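Local coordinates for putative ferritin-like diiron-carboxylate protein TM1526 (Thermotoga maritima, PDB 1VJX) that is of unknown function but, as a rubrerythrin-family member of the ferritin-like class, probably binds metal and may act as an oxidoreductase, at residues Gly80-Pro88 / Val111-Glu121. Numbering follows the deposited sequence.
Sequences GYAFYEVFP and VEKDSIILYYE
Tyr84 and Leu118 bring their CA atoms within 5.8 Å where the extended connection 80-88 runs antiparallel along helix 101-125. Glu121, extended beyond CG, takes the backbone N-H of Phe83 on the syn side of its carboxylate (Phe83 N to Glu121 OE2 2.9 Å), 23° out of plane. With CG anti to the backbone N (chi1 165°), the Phe83 ring swings along the helix: Ile117 CG2 lies 3.7 Å from Phe83 CD2, and Asp114 OD1 meets the ring edge, 3.5 Å from Phe83 CZ. Leu118 CD1 packs against Tyr84 CB, 3.7 Å away. Farther on, Val111 splits its methyls, CG2 against the Phe87 ring and CG1 pressed on CG and CD of Pro88, a tight 3.4 Å from Pro88 CG. One water bridges Glu85 N and, weakly, Asp114 O; a second donates to Glu85 O and Ser115 OG. Replacing Glu121 by alanine would probably leave the Phe83 N-H without its carboxylate acceptor and strip the contact from Phe83 CB. Leu118 and Phe87 also touch helix 15-36, which places the connection across both helices, consistent with the long crossover connection of a ferritin-like four-helix bundle.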
loop_
_atom_site.group_PDB
_atom_site.type_symbol
_atom_site.label_atom_id
_atom_site.label_comp_id
_atom_site.label_asym_id
_atom_site.label_seq_id
_atom_site.Cartn_x
_atom_site.Cartn_y
_atom_site.Cartn_z
ATOM N N GLY A 80 -13.772 -4.287 16.865
ATOM C CA GLY A 80 -13.560 -5.538 16.155
ATOM C C GLY A 80 -12.139 -5.928 15.758
ATOM O O GLY A 80 -11.138 -5.563 16.401
ATOM N N TYR A 81 -12.092 -6.699 14.693
ATOM C CA TYR A 81 -10.909 -7.306 14.163
ATOM C C TYR A 81 -10.477 -6.445 13.005
ATOM O O TYR A 81 -11.206 -6.313 12.021
ATOM C CB TYR A 81 -11.231 -8.712 13.673
ATOM C CG TYR A 81 -10.122 -9.376 12.923
ATOM C CD1 TYR A 81 -9.073 -9.997 13.603
ATOM C CD2 TYR A 81 -10.124 -9.433 11.546
ATOM C CE1 TYR A 81 -8.059 -10.629 12.935
ATOM C CE2 TYR A 81 -9.107 -10.058 10.875
ATOM C CZ TYR A 81 -8.059 -10.648 11.574
ATOM O OH TYR A 81 -6.999 -11.251 10.909
ATOM N N ALA A 82 -9.304 -5.826 13.167
ATOM C CA ALA A 82 -8.622 -5.114 12.131
ATOM C C ALA A 82 -7.662 -6.069 11.395
ATOM O O ALA A 82 -6.687 -6.496 11.930
ATOM C CB ALA A 82 -7.864 -3.967 12.732
ATOM N N PHE A 83 -7.991 -6.418 10.161
ATOM C CA PHE A 83 -7.154 -7.242 9.308
ATOM C C PHE A 83 -5.961 -6.458 8.821
ATOM O O PHE A 83 -6.080 -5.293 8.415
ATOM C CB PHE A 83 -7.961 -7.746 8.073
ATOM C CG PHE A 83 -7.097 -8.292 6.978
ATOM C CD1 PHE A 83 -6.677 -9.600 7.006
ATOM C CD2 PHE A 83 -6.661 -7.471 5.942
ATOM C CE1 PHE A 83 -5.836 -10.115 6.014
ATOM C CE2 PHE A 83 -5.839 -7.965 4.968
ATOM C CZ PHE A 83 -5.420 -9.308 5.004
ATOM N N TYR A 84 -4.813 -7.097 8.792
ATOM C CA TYR A 84 -3.697 -6.557 8.032
ATOM C C TYR A 84 -2.713 -7.690 7.862
ATOM O O TYR A 84 -2.701 -8.620 8.669
ATOM C CB TYR A 84 -3.059 -5.335 8.736
ATOM C CG TYR A 84 -2.374 -5.628 10.064
ATOM C CD1 TYR A 84 -1.021 -5.964 10.141
ATOM C CD2 TYR A 84 -3.082 -5.539 11.249
ATOM C CE1 TYR A 84 -0.427 -6.227 11.368
ATOM C CE2 TYR A 84 -2.512 -5.792 12.448
ATOM C CZ TYR A 84 -1.191 -6.134 12.516
ATOM O OH TYR A 84 -0.660 -6.367 13.805
ATOM N N GLU A 85 -1.937 -7.641 6.790
ATOM C CA GLU A 85 -0.722 -8.451 6.683
ATOM C C GLU A 85 0.420 -7.479 6.442
ATOM O O GLU A 85 0.309 -6.588 5.584
ATOM C CB GLU A 85 -0.766 -9.402 5.486
ATOM C CG GLU A 85 -2.060 -10.165 5.306
ATOM C CD GLU A 85 -1.942 -11.609 5.738
ATOM O OE1 GLU A 85 -0.849 -11.945 6.266
ATOM O OE2 GLU A 85 -2.920 -12.373 5.548
ATOM N N VAL A 86 1.504 -7.630 7.157
ATOM C CA VAL A 86 2.684 -6.829 6.844
ATOM C C VAL A 86 3.293 -7.315 5.530
ATOM O O VAL A 86 3.130 -8.488 5.125
ATOM C CB VAL A 86 3.776 -6.828 7.974
ATOM C CG1 VAL A 86 3.195 -6.319 9.307
ATOM C CG2 VAL A 86 4.439 -8.176 8.125
ATOM N N PHE A 87 3.997 -6.400 4.875
ATOM C CA PHE A 87 4.521 -6.653 3.550
ATOM C C PHE A 87 5.400 -7.905 3.628
ATOM O O PHE A 87 6.126 -8.079 4.595
ATOM C CB PHE A 87 5.338 -5.461 3.049
ATOM C CG PHE A 87 5.205 -5.225 1.576
ATOM C CD1 PHE A 87 6.060 -5.852 0.683
ATOM C CD2 PHE A 87 4.240 -4.398 1.102
ATOM C CE1 PHE A 87 5.947 -5.650 -0.638
ATOM C CE2 PHE A 87 4.123 -4.174 -0.223
ATOM C CZ PHE A 87 4.972 -4.821 -1.116
ATOM N N PRO A 88 5.259 -8.806 2.646
ATOM C CA PRO A 88 6.081 -9.992 2.583
ATOM C C PRO A 88 7.547 -9.697 2.469
ATOM O O PRO A 88 7.968 -8.635 1.995
ATOM C CB PRO A 88 5.603 -10.703 1.304
ATOM C CG PRO A 88 4.342 -10.139 0.959
ATOM C CD PRO A 88 4.242 -8.772 1.575
ATOM N N VAL A 111 -0.813 -8.551 -2.287
ATOM C CA VAL A 111 -0.516 -7.639 -1.192
ATOM C C VAL A 111 -1.221 -6.295 -1.356
ATOM O O VAL A 111 -1.563 -5.656 -0.365
ATOM C CB VAL A 111 1.013 -7.398 -0.913
ATOM C CG1 VAL A 111 1.794 -8.715 -0.839
ATOM C CG2 VAL A 111 1.606 -6.500 -1.932
ATOM N N GLU A 112 -1.416 -5.846 -2.591
ATOM C CA GLU A 112 -2.152 -4.617 -2.810
ATOM C C GLU A 112 -3.606 -4.747 -2.260
ATOM O O GLU A 112 -4.085 -3.898 -1.537
ATOM C CB GLU A 112 -2.160 -4.264 -4.304
ATOM C CG GLU A 112 -2.902 -2.983 -4.644
ATOM C CD GLU A 112 -2.339 -1.776 -3.901
ATOM O OE1 GLU A 112 -1.149 -1.800 -3.506
ATOM O OE2 GLU A 112 -3.093 -0.786 -3.720
ATOM N N LYS A 113 -4.273 -5.836 -2.581
ATOM C CA LYS A 113 -5.564 -6.102 -2.024
ATOM C C LYS A 113 -5.569 -6.125 -0.498
ATOM O O LYS A 113 -6.527 -5.650 0.112
ATOM C CB LYS A 113 -6.121 -7.401 -2.629
ATOM C CG LYS A 113 -6.543 -7.187 -4.089
ATOM C CD LYS A 113 -7.549 -8.216 -4.619
ATOM C CE LYS A 113 -6.939 -9.559 -4.876
ATOM N NZ LYS A 113 -7.632 -10.266 -5.991
ATOM N N ASP A 114 -4.488 -6.630 0.116
ATOM C CA ASP A 114 -4.393 -6.723 1.568
ATOM C C ASP A 114 -4.272 -5.319 2.160
ATOM O O ASP A 114 -4.956 -4.953 3.135
ATOM C CB ASP A 114 -3.191 -7.547 1.947
ATOM C CG ASP A 114 -3.390 -9.054 1.767
ATOM O OD1 ASP A 114 -4.511 -9.550 1.634
ATOM O OD2 ASP A 114 -2.432 -9.835 1.860
ATOM N N SER A 115 -3.434 -4.508 1.518
ATOM C CA SER A 115 -3.243 -3.111 1.892
ATOM C C SER A 115 -4.494 -2.242 1.672
ATOM O O SER A 115 -4.767 -1.318 2.445
ATOM C CB SER A 115 -2.087 -2.568 1.092
ATOM O OG SER A 115 -0.944 -3.385 1.318
ATOM N N ILE A 116 -5.264 -2.542 0.632
ATOM C CA ILE A 116 -6.509 -1.784 0.396
ATOM C C ILE A 116 -7.522 -1.957 1.540
ATOM O O ILE A 116 -8.112 -0.974 2.011
ATOM C CB ILE A 116 -7.066 -2.086 -0.991
ATOM C CG1 ILE A 116 -6.143 -1.423 -2.011
ATOM C CG2 ILE A 116 -8.501 -1.552 -1.170
ATOM C CD1 ILE A 116 -6.414 -1.751 -3.444
ATOM N N ILE A 117 -7.673 -3.195 2.002
ATOM C CA ILE A 117 -8.552 -3.494 3.123
ATOM C C ILE A 117 -8.121 -2.669 4.304
ATOM O O ILE A 117 -8.937 -2.052 4.994
ATOM C CB ILE A 117 -8.532 -5.000 3.489
ATOM C CG1 ILE A 117 -9.086 -5.826 2.347
ATOM C CG2 ILE A 117 -9.338 -5.275 4.767
ATOM C CD1 ILE A 117 -9.399 -7.256 2.665
ATOM N N LEU A 118 -6.810 -2.627 4.528
ATOM C CA LEU A 118 -6.285 -1.908 5.686
ATOM C C LEU A 118 -6.525 -0.397 5.600
ATOM O O LEU A 118 -6.820 0.272 6.601
ATOM C CB LEU A 118 -4.819 -2.184 5.915
ATOM C CG LEU A 118 -4.332 -1.206 7.038
ATOM C CD1 LEU A 118 -4.365 -1.848 8.416
ATOM C CD2 LEU A 118 -3.030 -0.637 6.714
ATOM N N TYR A 119 -6.317 0.183 4.438
ATOM C CA TYR A 119 -6.594 1.606 4.337
ATOM C C TYR A 119 -8.087 1.904 4.501
ATOM O O TYR A 119 -8.405 2.971 4.990
ATOM C CB TYR A 119 -6.113 2.216 3.013
ATOM C CG TYR A 119 -4.680 1.888 2.645
ATOM C CD1 TYR A 119 -3.664 1.956 3.580
ATOM C CD2 TYR A 119 -4.364 1.481 1.331
ATOM C CE1 TYR A 119 -2.356 1.634 3.253
ATOM C CE2 TYR A 119 -3.062 1.140 0.999
ATOM C CZ TYR A 119 -2.062 1.234 1.970
ATOM O OH TYR A 119 -0.787 0.899 1.632
ATOM N N TYR A 120 -8.987 1.011 4.049
ATOM C CA TYR A 120 -10.395 1.174 4.337
ATOM C C TYR A 120 -10.631 1.159 5.875
ATOM O O TYR A 120 -11.354 1.980 6.408
ATOM C CB TYR A 120 -11.260 0.119 3.616
ATOM C CG TYR A 120 -11.681 0.493 2.185
ATOM C CD1 TYR A 120 -12.439 1.639 1.932
ATOM C CD2 TYR A 120 -11.353 -0.316 1.091
ATOM C CE1 TYR A 120 -12.846 1.990 0.613
ATOM C CE2 TYR A 120 -11.770 0.040 -0.265
ATOM C CZ TYR A 120 -12.502 1.196 -0.478
ATOM O OH TYR A 120 -12.916 1.568 -1.753
ATOM N N GLU A 121 -9.957 0.250 6.577
ATOM C CA GLU A 121 -10.126 0.108 8.014
ATOM C C GLU A 121 -9.791 1.387 8.701
ATOM O O GLU A 121 -10.566 1.844 9.533
ATOM C CB GLU A 121 -9.320 -1.076 8.553
ATOM C CG GLU A 121 -10.004 -2.402 8.182
ATOM C CD GLU A 121 -9.166 -3.656 8.435
ATOM O OE1 GLU A 121 -7.923 -3.566 8.440
ATOM O OE2 GLU A 121 -9.764 -4.743 8.636
HETATM O O HOH W 1 -2.698 -5.368 4.922
HETATM O O HOH W 2 -0.742 -6.000 3.212
#